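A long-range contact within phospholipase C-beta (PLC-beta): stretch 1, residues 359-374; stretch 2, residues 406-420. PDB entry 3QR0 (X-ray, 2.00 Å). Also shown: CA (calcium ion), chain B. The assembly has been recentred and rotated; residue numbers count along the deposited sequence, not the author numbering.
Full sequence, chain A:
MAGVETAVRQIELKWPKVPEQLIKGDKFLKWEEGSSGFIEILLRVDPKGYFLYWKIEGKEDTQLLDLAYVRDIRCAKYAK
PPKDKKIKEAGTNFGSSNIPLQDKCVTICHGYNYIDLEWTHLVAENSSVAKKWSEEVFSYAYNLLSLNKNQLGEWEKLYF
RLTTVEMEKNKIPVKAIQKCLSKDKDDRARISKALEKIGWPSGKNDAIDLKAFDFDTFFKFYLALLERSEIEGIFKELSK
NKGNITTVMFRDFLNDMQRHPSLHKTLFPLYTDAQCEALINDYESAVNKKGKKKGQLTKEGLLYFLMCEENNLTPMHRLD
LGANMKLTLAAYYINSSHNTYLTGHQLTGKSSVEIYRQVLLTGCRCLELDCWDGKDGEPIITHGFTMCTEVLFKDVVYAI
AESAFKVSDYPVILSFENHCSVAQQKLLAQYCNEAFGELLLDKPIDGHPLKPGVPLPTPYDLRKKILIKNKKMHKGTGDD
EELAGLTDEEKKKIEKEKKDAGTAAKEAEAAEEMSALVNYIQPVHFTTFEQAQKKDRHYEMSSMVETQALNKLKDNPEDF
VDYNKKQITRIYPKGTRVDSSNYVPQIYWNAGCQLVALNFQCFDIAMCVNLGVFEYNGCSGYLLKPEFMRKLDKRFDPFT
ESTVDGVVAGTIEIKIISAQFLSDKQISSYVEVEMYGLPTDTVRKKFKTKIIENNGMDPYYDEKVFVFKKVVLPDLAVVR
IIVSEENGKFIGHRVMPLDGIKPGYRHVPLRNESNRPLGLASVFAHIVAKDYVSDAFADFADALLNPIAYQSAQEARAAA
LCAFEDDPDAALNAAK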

# COMPACT_ATOMS: atom_id res chain seq x y z
N VAL A 359 1.11 -7.42 9.09
CA VAL A 359 1.41 -5.99 9.20
C VAL A 359 2.83 -5.67 8.72
O VAL A 359 3.05 -4.69 7.99
N LEU A 360 3.79 -6.52 9.10
CA LEU A 360 5.18 -6.35 8.66
C LEU A 360 5.33 -6.53 7.14
O LEU A 360 6.20 -5.90 6.52
N LEU A 361 4.47 -7.34 6.55
CA LEU A 361 4.50 -7.61 5.12
C LEU A 361 4.01 -6.45 4.26
O LEU A 361 4.37 -6.35 3.08
N THR A 362 3.21 -5.56 4.85
CA THR A 362 2.84 -4.31 4.18
C THR A 362 4.00 -3.31 4.15
O THR A 362 3.91 -2.28 3.48
N GLY A 363 5.06 -3.60 4.89
CA GLY A 363 6.18 -2.68 5.04
C GLY A 363 6.10 -1.83 6.30
O GLY A 363 7.00 -1.03 6.57
N CYS A 364 5.03 -1.99 7.08
CA CYS A 364 4.93 -1.34 8.39
C CYS A 364 6.19 -1.60 9.21
O CYS A 364 6.69 -2.73 9.23
N ARG A 365 6.71 -0.57 9.87
CA ARG A 365 7.98 -0.66 10.62
C ARG A 365 7.83 -0.56 12.14
O ARG A 365 8.74 -0.95 12.87
N CYS A 366 6.71 -0.03 12.61
CA CYS A 366 6.54 0.20 14.04
C CYS A 366 5.28 -0.51 14.52
O CYS A 366 4.19 -0.27 14.00
N LEU A 367 5.46 -1.39 15.50
CA LEU A 367 4.41 -2.27 15.99
C LEU A 367 4.21 -2.06 17.47
O LEU A 367 5.10 -1.52 18.15
N GLU A 368 3.07 -2.50 17.98
CA GLU A 368 2.78 -2.41 19.40
C GLU A 368 2.51 -3.78 20.01
O GLU A 368 1.81 -4.61 19.42
N LEU A 369 3.09 -4.00 21.18
CA LEU A 369 2.91 -5.23 21.95
C LEU A 369 2.49 -4.83 23.36
O LEU A 369 3.27 -4.22 24.10
N ASP A 370 1.24 -5.15 23.71
CA ASP A 370 0.71 -4.91 25.06
C ASP A 370 0.94 -6.16 25.88
O ASP A 370 0.22 -7.16 25.72
N CYS A 371 1.92 -6.10 26.78
CA CYS A 371 2.37 -7.28 27.52
C CYS A 371 1.76 -7.36 28.92
O CYS A 371 1.81 -6.39 29.68
N TRP A 372 1.18 -8.51 29.25
CA TRP A 372 0.56 -8.76 30.55
C TRP A 372 1.03 -10.10 31.12
O TRP A 372 1.49 -10.98 30.38
N ASP A 373 0.92 -10.25 32.44
CA ASP A 373 1.25 -11.51 33.10
C ASP A 373 0.26 -12.59 32.68
O ASP A 373 -0.94 -12.38 32.76
N GLY A 374 0.77 -13.72 32.21
CA GLY A 374 -0.06 -14.89 31.94
C GLY A 374 -0.21 -15.73 33.19
O GLY A 374 0.69 -15.74 34.05
N LYS A 406 11.30 -9.14 5.44
CA LYS A 406 10.98 -9.80 4.18
C LYS A 406 10.70 -8.82 3.04
O LYS A 406 11.03 -9.11 1.89
N VAL A 407 10.09 -7.67 3.35
CA VAL A 407 9.76 -6.69 2.32
C VAL A 407 10.55 -5.39 2.42
O VAL A 407 10.64 -4.65 1.44
N SER A 408 11.11 -5.11 3.60
CA SER A 408 11.93 -3.92 3.82
C SER A 408 13.16 -4.28 4.64
O SER A 408 13.05 -5.03 5.61
N ASP A 409 14.31 -3.72 4.28
CA ASP A 409 15.54 -3.88 5.05
C ASP A 409 15.66 -2.87 6.19
O ASP A 409 16.60 -2.95 6.98
N TYR A 410 14.74 -1.92 6.27
CA TYR A 410 14.90 -0.77 7.17
C TYR A 410 14.32 -1.02 8.57
O TYR A 410 13.47 -1.89 8.73
N PRO A 411 14.82 -0.31 9.59
CA PRO A 411 14.62 -0.78 10.97
C PRO A 411 13.18 -0.85 11.46
O PRO A 411 12.31 -0.09 11.01
N VAL A 412 12.95 -1.77 12.39
CA VAL A 412 11.65 -1.96 13.00
C VAL A 412 11.71 -1.45 14.42
O VAL A 412 12.72 -1.61 15.10
N ILE A 413 10.65 -0.80 14.86
CA ILE A 413 10.54 -0.32 16.23
C ILE A 413 9.37 -1.04 16.90
O ILE A 413 8.25 -1.04 16.37
N LEU A 414 9.63 -1.67 18.04
CA LEU A 414 8.58 -2.35 18.78
C LEU A 414 8.20 -1.51 19.99
O LEU A 414 9.01 -1.28 20.88
N SER A 415 6.95 -1.05 20.00
CA SER A 415 6.41 -0.25 21.09
C SER A 415 5.83 -1.20 22.13
O SER A 415 4.77 -1.81 21.91
N PHE A 416 6.53 -1.34 23.25
CA PHE A 416 6.08 -2.16 24.37
C PHE A 416 5.22 -1.32 25.32
O PHE A 416 5.64 -0.28 25.81
N GLU A 417 4.00 -1.79 25.56
CA GLU A 417 3.20 -1.29 26.67
C GLU A 417 3.29 -2.39 27.72
O GLU A 417 2.64 -3.42 27.61
N ASN A 418 4.14 -2.16 28.71
CA ASN A 418 4.59 -3.21 29.61
C ASN A 418 3.82 -3.22 30.93
O ASN A 418 3.90 -2.28 31.70
N HIS A 419 3.08 -4.30 31.19
CA HIS A 419 2.35 -4.44 32.45
C HIS A 419 2.81 -5.65 33.26
O HIS A 419 2.15 -6.03 34.22
N CYS A 420 3.94 -6.24 32.88
CA CYS A 420 4.37 -7.49 33.48
C CYS A 420 5.11 -7.30 34.80
O CYS A 420 5.76 -6.28 35.02

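Two neighbouring parallel strands, 366-372 and 412-418, set the rules here: the backbone ladder fixes the register, and the side chains then alternate between two faces with very different chemistry. Ile 413 N to Arg 365 O (2.8 Å), Leu 367 N to Ile 413 O (2.9 Å) and Ser 415 N to Leu 367 O (2.7 Å) begin a run of hydrogen bonds that continues to His 419 N and Cys 371 O (2.9 Å).

One face, carrying Leu 367, Leu 369, Cys 371, Leu 414, Phe 416 and Asn 418, is mostly apolar. Leu 367 (m, t) and Leu 414 (m, t) share a rotamer and meet at CD1 of Leu 367 and CD2 of Leu 414, 3.7 Å apart. Leu 369 instead takes m, p, which spreads its methyls between two neighbours: its CD1 lies 4.2 Å from Leu 414 CB, its CD2 4.2 Å from Phe 416 CZ. Phe 416 (chi1 m) also receives Cys 371 (m), whose SG is 3.9 Å from Phe 416 CD1 and approaches the ring obliquely. Asn 418 (t) uses its polar end locally: its OD1 accepts from Cys 420 N at 3.2 Å.

The other face, bearing Cys 366, Glu 368, Asp 370, Ile 413, Ser 415 and Glu 417, starts with an apolar pair, Cys 366 (t) SG to Ile 413 (m, t) CB at 4.1 Å, and becomes a calcium site. Glu 368 is extended (t, t) and supplies OE2 at 2.4 Å from the ion CA; Asp 370 (m) chelates CA through OD1 and OD2, each at 2.5 Å; Glu 417, also t, t, reaches across from the second strand with OE1 at 2.4 Å from CA. The metal explains why carboxylates crowd: Glu 417 OE1 sits 3.4 Å from both Glu 368 OE2 and Asp 370 OD1, with no hydrogen bond between them. Two waters and one atom from elsewhere in the structure also bind the ion. The remaining Glu 417 oxygen, OE2, accepts from His 419 NE2 at 2.7 Å. Ser 415 (t) joins the site indirectly, as a water bridges its OG (2.6 Å) and Glu 368 OE2 (3.0 Å).

Both ends are closed by planar groups. Arg 365 folds back through m, m, p: its NE donates to Gly 363 O at 3.0 Å, while NH1 donates to Tyr 410 O at 3.0 Å. Val 412 CG2 and Ser 408 CB cover opposite faces of the guanidinium. Beyond it, Val 407 (m) points toward the first stretch, placing CG1 3.9 Å from Leu 361 CD2 and CG2 3.6 Å from Gly 363 CA. That glycine has positive phi in a Schellman motif, where a CB would jam against the preceding carbonyl oxygen. At the far end, Trp 372 and His 419, both m at chi1, form an offset stack with centroids 3.8 Å apart and planes at 6°.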

# COMPACT_ATOMS: atom_id res chain seq x y z
CB VAL A 359 1.15 -5.47 10.64
CG1 VAL A 359 1.71 -4.07 10.84
CG2 VAL A 359 -0.35 -5.50 10.93
CB LEU A 360 6.10 -7.31 9.41
CG LEU A 360 6.38 -6.92 10.87
CD1 LEU A 360 6.93 -8.09 11.67
CD2 LEU A 360 7.33 -5.73 10.94
CB LEU A 361 3.72 -8.88 4.79
CG LEU A 361 4.43 -10.15 5.26
CD1 LEU A 361 3.45 -11.33 5.26
CD2 LEU A 361 5.65 -10.44 4.41
CB THR A 362 1.68 -3.59 4.89
OG1 THR A 362 2.14 -3.06 6.14
CG2 THR A 362 0.50 -4.54 5.13
CB CYS A 364 3.71 -1.84 9.15
SG CYS A 364 3.35 -0.91 10.64
CB ARG A 365 8.97 0.42 10.15
CG ARG A 365 9.35 0.36 8.67
CD ARG A 365 10.22 -0.85 8.33
NE ARG A 365 9.40 -2.02 8.04
CZ ARG A 365 9.82 -3.28 7.99
NH1 ARG A 365 11.09 -3.60 8.22
NH2 ARG A 365 8.94 -4.23 7.72
CB CYS A 366 6.47 1.69 14.35
SG CYS A 366 6.33 2.09 16.14
CB LEU A 367 4.79 -3.73 15.76
CG LEU A 367 5.43 -4.11 14.43
CD1 LEU A 367 5.90 -5.56 14.49
CD2 LEU A 367 4.47 -3.90 13.28
CB GLU A 368 1.59 -1.49 19.63
CG GLU A 368 1.31 -1.21 21.10
CD GLU A 368 0.30 -0.10 21.30
OE1 GLU A 368 -0.24 0.39 20.28
OE2 GLU A 368 0.03 0.28 22.46
CB LEU A 369 4.22 -6.04 21.99
CG LEU A 369 4.79 -6.66 20.71
CD1 LEU A 369 5.31 -5.61 19.71
CD2 LEU A 369 5.92 -7.63 21.04
CB ASP A 370 -0.80 -4.62 25.01
CG ASP A 370 -1.14 -3.25 24.45
OD1 ASP A 370 -0.25 -2.55 23.93
OD2 ASP A 370 -2.33 -2.88 24.51
CB CYS A 371 3.89 -7.30 27.61
SG CYS A 371 4.69 -7.11 25.99
CB TRP A 372 -0.98 -8.76 30.42
CG TRP A 372 -1.54 -7.45 29.93
CD1 TRP A 372 -1.65 -7.05 28.63
CD2 TRP A 372 -2.06 -6.38 30.72
NE1 TRP A 372 -2.21 -5.79 28.57
CE2 TRP A 372 -2.47 -5.36 29.84
CE3 TRP A 372 -2.23 -6.19 32.10
CZ2 TRP A 372 -3.03 -4.15 30.29
CZ3 TRP A 372 -2.78 -4.99 32.55
CH2 TRP A 372 -3.18 -3.99 31.64
CB ASP A 373 1.19 -11.38 34.63
CG ASP A 373 2.39 -10.63 35.22
OD1 ASP A 373 3.36 -10.36 34.49
OD2 ASP A 373 2.35 -10.32 36.43
CB LYS A 406 9.79 -10.78 4.32
CG LYS A 406 10.17 -12.10 4.97
CD LYS A 406 9.05 -13.16 4.86
CE LYS A 406 9.20 -14.02 3.61
NZ LYS A 406 8.25 -15.19 3.62
CB VAL A 407 8.24 -6.35 2.27
CG1 VAL A 407 7.42 -7.63 2.29
CG2 VAL A 407 7.86 -5.41 3.42
CB SER A 408 11.13 -2.85 4.55
OG SER A 408 11.95 -1.76 4.94
CB ASP A 409 16.76 -3.72 4.14
CG ASP A 409 16.99 -4.92 3.23
OD1 ASP A 409 16.52 -6.03 3.56
OD2 ASP A 409 17.66 -4.74 2.19
CB TYR A 410 14.41 0.51 6.46
CG TYR A 410 15.41 0.89 5.38
CD1 TYR A 410 16.52 1.66 5.69
CD2 TYR A 410 15.30 0.38 4.09
CE1 TYR A 410 17.47 1.97 4.74
CE2 TYR A 410 16.26 0.68 3.12
CZ TYR A 410 17.35 1.48 3.46
OH TYR A 410 18.32 1.80 2.53
CB PRO A 411 15.44 0.22 11.82
CG PRO A 411 15.70 1.39 10.94
CD PRO A 411 15.67 0.90 9.53
CB VAL A 412 11.24 -3.45 12.95
CG1 VAL A 412 10.08 -3.75 13.92
CG2 VAL A 412 10.88 -3.84 11.52
CB ILE A 413 10.32 1.21 16.28
CG1 ILE A 413 11.52 1.94 15.67
CG2 ILE A 413 10.11 1.67 17.72
CD1 ILE A 413 11.23 3.41 15.27
CB LEU A 414 9.04 -3.73 19.24
CG LEU A 414 9.54 -4.67 18.13
CD1 LEU A 414 9.92 -6.01 18.73
CD2 LEU A 414 8.50 -4.84 17.04
CB SER A 415 5.35 0.72 20.57
OG SER A 415 4.78 1.47 21.62
CB PHE A 416 7.27 -2.72 25.16
CG PHE A 416 7.89 -3.95 24.54
CD1 PHE A 416 7.95 -5.14 25.25
CD2 PHE A 416 8.42 -3.91 23.26
CE1 PHE A 416 8.53 -6.28 24.68
CE2 PHE A 416 9.00 -5.04 22.68
CZ PHE A 416 9.05 -6.23 23.40
CB GLU A 417 1.77 -1.03 26.24
CG GLU A 417 0.96 -0.22 27.22
CD GLU A 417 -0.52 -0.23 26.89
OE1 GLU A 417 -0.88 0.19 25.77
OE2 GLU A 417 -1.31 -0.65 27.75
CB ASN A 418 6.08 -2.99 29.87
CG ASN A 418 6.79 -4.23 30.37
OD1 ASN A 418 6.17 -5.14 30.93
ND2 ASN A 418 8.11 -4.26 30.18
CB HIS A 419 0.84 -4.53 32.18
CG HIS A 419 0.30 -3.37 31.43
ND1 HIS A 419 -0.13 -2.22 32.05
CD2 HIS A 419 0.15 -3.16 30.10
CE1 HIS A 419 -0.53 -1.35 31.13
NE2 HIS A 419 -0.38 -1.91 29.94
CB CYS A 420 5.27 -8.26 32.51
SG CYS A 420 4.38 -9.01 31.15
CA CA B . -1.80 -0.54 23.71
O HOH W 1 8.49 -7.33 5.88
O HOH W 2 2.82 1.08 23.22
O HOH W 3 0.28 -7.94 34.10
O HOH W 4 -4.03 -0.16 24.69
O HOH W 5 -2.75 1.61 23.05